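Local coordinates for copper chaperone PCu(A)C (Methylosinus trichosporium OB3b, PDB 6P1F), which binds copper through a histidine brace in its PCu(A)C domain and probably acts as a copper chaperone in a methane-oxidizing bacterium, at residues A[28-33]-A[72-77]; A[50-55]-A[82-87]. All blocks are in the same frame, centred on the assembly; numbering follows the deposited sequence.

Contact 1 (A[28-33]-A[72-77])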
# COMPACT_ATOMS: atom_id res chain seq x y z
N TYR A 28 -2.98 -3.65 1.70
CA TYR A 28 -4.01 -3.43 0.71
C TYR A 28 -4.57 -2.03 0.83
O TYR A 28 -4.88 -1.60 1.93
CB TYR A 28 -5.14 -4.43 0.89
CG TYR A 28 -4.67 -5.85 1.11
CD1 TYR A 28 -4.35 -6.67 0.03
CD2 TYR A 28 -4.53 -6.34 2.40
CE1 TYR A 28 -3.93 -7.97 0.25
CE2 TYR A 28 -4.13 -7.63 2.63
CZ TYR A 28 -3.83 -8.45 1.53
OH TYR A 28 -3.41 -9.75 1.70
N MET A 29 -4.64 -1.30 -0.27
CA MET A 29 -5.24 0.02 -0.23
C MET A 29 -5.85 0.32 -1.58
O MET A 29 -5.35 -0.14 -2.60
CB MET A 29 -4.20 1.09 0.11
CG MET A 29 -2.99 1.09 -0.85
SD MET A 29 -1.69 2.22 -0.23
CE MET A 29 -0.36 1.87 -1.40
N LEU A 30 -6.91 1.11 -1.58
CA LEU A 30 -7.49 1.57 -2.83
C LEU A 30 -6.79 2.86 -3.21
O LEU A 30 -6.81 3.81 -2.43
CB LEU A 30 -9.00 1.79 -2.63
CG LEU A 30 -9.77 2.57 -3.70
CD1 LEU A 30 -9.58 1.97 -5.08
CD2 LEU A 30 -11.24 2.50 -3.30
N VAL A 31 -6.13 2.87 -4.37
CA VAL A 31 -5.44 4.09 -4.81
C VAL A 31 -6.19 4.68 -5.99
O VAL A 31 -6.49 3.99 -6.96
CB VAL A 31 -4.00 3.77 -5.24
CG1 VAL A 31 -3.28 5.05 -5.69
CG2 VAL A 31 -3.24 3.09 -4.11
N VAL A 32 -6.50 5.97 -5.92
CA VAL A 32 -7.29 6.56 -6.98
C VAL A 32 -6.56 7.76 -7.55
O VAL A 32 -6.09 8.61 -6.81
CB VAL A 32 -8.69 7.00 -6.48
CG1 VAL A 32 -9.41 7.73 -7.57
CG2 VAL A 32 -9.51 5.80 -5.98
N ASN A 33 -6.37 7.78 -8.87
CA ASN A 33 -5.84 8.99 -9.50
C ASN A 33 -6.97 9.70 -10.22
O ASN A 33 -7.44 9.24 -11.26
CB ASN A 33 -4.72 8.65 -10.49
CG ASN A 33 -4.17 9.89 -11.18
OD1 ASN A 33 -4.28 11.00 -10.65
ND2 ASN A 33 -3.51 9.72 -12.34
N LEU A 72 -7.36 9.19 -14.45
CA LEU A 72 -8.72 8.74 -14.17
C LEU A 72 -8.79 7.24 -13.96
O LEU A 72 -9.60 6.55 -14.60
CB LEU A 72 -9.66 9.15 -15.29
CG LEU A 72 -9.62 10.63 -15.66
CD1 LEU A 72 -10.64 10.89 -16.75
CD2 LEU A 72 -9.95 11.45 -14.44
N SER A 73 -7.93 6.74 -13.09
CA SER A 73 -7.82 5.30 -12.84
C SER A 73 -7.74 5.00 -11.38
O SER A 73 -7.60 5.90 -10.52
CB SER A 73 -6.57 4.70 -13.54
OG SER A 73 -5.39 5.09 -12.86
N ARG A 74 -7.87 3.72 -11.08
CA ARG A 74 -7.72 3.27 -9.71
C ARG A 74 -7.06 1.90 -9.67
O ARG A 74 -7.09 1.13 -10.65
CB ARG A 74 -9.07 3.22 -9.02
CG ARG A 74 -9.97 2.14 -9.57
CD ARG A 74 -11.23 2.01 -8.71
NE ARG A 74 -11.84 3.33 -8.54
CZ ARG A 74 -12.71 3.65 -7.58
NH1 ARG A 74 -13.06 2.74 -6.67
NH2 ARG A 74 -13.19 4.89 -7.53
N VAL A 75 -6.42 1.64 -8.55
CA VAL A 75 -5.93 0.31 -8.22
C VAL A 75 -6.70 -0.17 -7.01
O VAL A 75 -6.65 0.46 -5.95
CB VAL A 75 -4.43 0.30 -7.93
CG1 VAL A 75 -3.97 -1.09 -7.49
CG2 VAL A 75 -3.66 0.77 -9.18
N THR A 76 -7.45 -1.28 -7.17
CA THR A 76 -8.19 -1.87 -6.04
C THR A 76 -7.36 -3.06 -5.53
O THR A 76 -6.81 -3.81 -6.31
CB THR A 76 -9.60 -2.31 -6.44
OG1 THR A 76 -10.31 -1.19 -7.01
CG2 THR A 76 -10.36 -2.77 -5.22
N MET A 77 -7.23 -3.19 -4.22
CA MET A 77 -6.39 -4.24 -3.65
C MET A 77 -7.18 -5.05 -2.63
O MET A 77 -7.97 -4.47 -1.86
CB MET A 77 -5.18 -3.64 -2.96
CG MET A 77 -4.25 -2.88 -3.89
SD MET A 77 -2.76 -2.45 -3.01
CE MET A 77 -2.15 -1.10 -4.01
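Met77 lies beside Met29, the two thioether chains side by side and pointing the same way, with Met77 CE 3.9 Å from Met29 CG. CG of Met77 stands anti to its carbonyl carbon (chi1 -63°), 3.2 Å from Met29 O, and the extended chain beyond it carries SD and CE alongside Met29. Its sulfur takes a weak but fairly straight hydrogen bond from the backbone, Met29 N to Met77 SD at 3.5 Å, where the chain has left the regular ladder. CE also approaches Val31 CG2, and Tyr28 CB packs on Met77 CB. An alanine at Met77 would probably leave Met29 N without its sulfur partner and open a gap beside the Met29 and Val31 side chains. Beyond this pair the segments form an antiparallel ladder: Val31 and Val75 exchange two backbone hydrogen bonds, Val31 N to Val75 O at 2.9 Å and Val75 N to Val31 O at 2.8 Å. Asn33 and Ser73 make the next such pair, and Leu72 with Ser73 facing Asn33 forms a G1 beta bulge. On the side of the sheet that carries Val32 and Arg74, Val32 CG2 sits over one face of the guanidinium, toward its rim. Asn33 OD1 accepts from Ala35 N, and ND2 donates to Arg37 O and to Pro70 O, which Ser73 OG also bonds. The Tyr28 side chain touches the zinc ligand His83, so this part of the PCu(A)C beta sheet borders the zinc site. Strand 24-33 is flanked by strand 73-89 and, across its other edge, by strand 8-16, while Leu69 of strand 67-69 touches Val31 and Val75.

Contact 2 (A[50-55]-A[82-87])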
# COMPACT_ATOMS: atom_id res chain seq x y z
N ARG A 50 12.06 -2.77 4.99
CA ARG A 50 13.06 -2.33 4.03
C ARG A 50 12.46 -1.83 2.73
O ARG A 50 12.89 -0.81 2.19
CB ARG A 50 14.02 -3.50 3.71
CG ARG A 50 15.24 -3.07 2.86
CD ARG A 50 15.89 -4.23 2.06
NE ARG A 50 16.33 -5.35 2.90
CZ ARG A 50 17.53 -5.43 3.48
NH1 ARG A 50 18.44 -4.48 3.33
NH2 ARG A 50 17.83 -6.49 4.23
N SER A 51 11.52 -2.56 2.18
CA SER A 51 11.07 -2.21 0.85
C SER A 51 9.71 -2.76 0.59
O SER A 51 9.14 -3.45 1.44
CB SER A 51 12.06 -2.72 -0.20
OG SER A 51 12.20 -4.12 -0.10
N VAL A 52 9.17 -2.40 -0.57
CA VAL A 52 7.88 -2.91 -1.00
C VAL A 52 7.95 -3.45 -2.41
O VAL A 52 8.80 -3.05 -3.23
CB VAL A 52 6.77 -1.84 -0.94
CG1 VAL A 52 6.65 -1.25 0.48
CG2 VAL A 52 7.02 -0.76 -1.96
N GLN A 53 7.06 -4.40 -2.65
CA GLN A 53 6.86 -4.98 -3.97
C GLN A 53 5.38 -4.94 -4.30
O GLN A 53 4.53 -5.52 -3.59
CB GLN A 53 7.38 -6.43 -4.03
CG GLN A 53 8.84 -6.54 -3.64
CD GLN A 53 9.33 -7.98 -3.46
OE1 GLN A 53 8.55 -8.94 -3.49
NE2 GLN A 53 10.64 -8.13 -3.23
N PHE A 54 5.07 -4.24 -5.37
CA PHE A 54 3.70 -4.13 -5.81
C PHE A 54 3.35 -5.28 -6.73
O PHE A 54 4.12 -5.64 -7.63
CB PHE A 54 3.46 -2.81 -6.50
CG PHE A 54 3.74 -1.60 -5.64
CD1 PHE A 54 2.82 -1.20 -4.70
CD2 PHE A 54 4.90 -0.87 -5.78
CE1 PHE A 54 3.07 -0.07 -3.91
CE2 PHE A 54 5.14 0.27 -5.02
CZ PHE A 54 4.22 0.66 -4.07
N HIS A 55 2.21 -5.88 -6.48
CA HIS A 55 1.66 -6.90 -7.36
C HIS A 55 0.34 -6.40 -7.90
O HIS A 55 -0.64 -6.34 -7.19
CB HIS A 55 1.46 -8.21 -6.60
CG HIS A 55 2.74 -8.82 -6.12
ND1 HIS A 55 3.31 -9.89 -6.76
CD2 HIS A 55 3.55 -8.52 -5.09
CE1 HIS A 55 4.42 -10.24 -6.13
NE2 HIS A 55 4.58 -9.42 -5.11
N SER A 82 -4.76 -7.68 -6.38
CA SER A 82 -3.61 -6.77 -6.33
C SER A 82 -3.24 -6.46 -4.89
O SER A 82 -4.09 -6.41 -4.02
CB SER A 82 -3.92 -5.48 -7.08
OG SER A 82 -4.33 -5.78 -8.42
N HIS A 83 -1.97 -6.22 -4.61
CA HIS A 83 -1.58 -6.03 -3.22
C HIS A 83 -0.16 -5.53 -3.19
O HIS A 83 0.56 -5.57 -4.20
CB HIS A 83 -1.68 -7.35 -2.41
CG HIS A 83 -0.73 -8.41 -2.86
ND1 HIS A 83 -1.00 -9.26 -3.91
CD2 HIS A 83 0.49 -8.77 -2.38
CE1 HIS A 83 0.01 -10.09 -4.07
NE2 HIS A 83 0.92 -9.83 -3.16
N VAL A 84 0.24 -5.07 -2.02
CA VAL A 84 1.61 -4.69 -1.77
C VAL A 84 2.26 -5.69 -0.83
O VAL A 84 1.68 -6.01 0.20
CB VAL A 84 1.68 -3.31 -1.12
CG1 VAL A 84 3.14 -2.84 -1.03
CG2 VAL A 84 0.82 -2.32 -1.88
N GLU A 85 3.45 -6.19 -1.15
CA GLU A 85 4.19 -6.98 -0.18
C GLU A 85 5.17 -6.07 0.55
O GLU A 85 5.92 -5.34 -0.08
CB GLU A 85 4.93 -8.13 -0.85
CG GLU A 85 4.05 -9.31 -1.12
CD GLU A 85 4.72 -10.61 -0.75
OE1 GLU A 85 5.45 -11.13 -1.61
OE2 GLU A 85 4.53 -11.08 0.40
N LEU A 86 5.10 -6.08 1.88
CA LEU A 86 6.07 -5.39 2.74
C LEU A 86 7.18 -6.36 3.04
O LEU A 86 6.92 -7.45 3.55
CB LEU A 86 5.42 -4.91 4.03
CG LEU A 86 4.13 -4.12 3.82
CD1 LEU A 86 3.52 -3.70 5.18
CD2 LEU A 86 4.35 -2.94 2.89
N VAL A 87 8.41 -5.98 2.71
CA VAL A 87 9.53 -6.90 2.70
C VAL A 87 10.54 -6.54 3.78
O VAL A 87 10.89 -5.36 3.91
CB VAL A 87 10.23 -6.84 1.32
CG1 VAL A 87 11.47 -7.76 1.28
CG2 VAL A 87 9.24 -7.20 0.21
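His55 CG stands anti to its carbonyl carbon (chi1 -65°), whereas His83 CG lies between its backbone N and carbonyl carbon (chi1 65°), and these settings bring the two imidazoles side by side on one face of an antiparallel beta ladder. Their planes are near parallel, 6° apart, but slid so far that the rings barely overlap. Instead His55 CB sits over the His83 face, offset toward its rim, in a CH-pi contact 3.8 Å from the ring centroid, and His55 CD2 comes within 3.5 Å of His83 NE2. Each ring is held at ND1 by a backbone carbonyl, Leu60 O for His55 and Gly81 O for His83. Glu85 crosses His55 obliquely, its OE1 4.0 Å from His55 NE2 and engaged in a salt bridge with Arg24. His55, His83 and Glu85, with His59 farther off, are zinc ligands seen in a structure of this protein; no zinc is bound to this chain, and the near-parallel rings are how the metal-free model holds them. Farther along the same face, Gln53 lies at about a right angle to Val87, its amide against CG2. The other face is apolar: Val84 CG2 meets Phe54 CD1 at 3.6 Å, and Val52 CG1 touches Leu86 CD2, with Leu41 and Val44 of strand 39-45 packing against Phe54. Paired backbone bonds join His55 with His83 and Gln53 with Glu85. The ladder ends in a classic beta bulge, where Arg50 and Ser51 both face Val87 and Val87 O receives two weak bonds, from Arg50 N at 3.0 Å and from Ser51 N at 3.4 Å.

Both contacts use strand 73-89, which meets strand 24-33 through its first residues in contact 1 and strand 49-55 through its later ones in contact 2, within one sheet. Both are partly buried, but the centre of contact 2 lies nearer the chain centre, about 7 Å against about 10 Å. Beyond the backbone ladder, the side-chain contacts of contact 1 are mainly aliphatic and thioether; buried Asn33 shares a face with Val31 and Val75, while Val32 lies with exposed Arg74. Contact 2 instead gathers histidines and a carboxylate over an apolar face of buried Phe54, Val84 and Leu86. They touch directly: Met77 SD packs on Val84 CG2 at 3.8 Å.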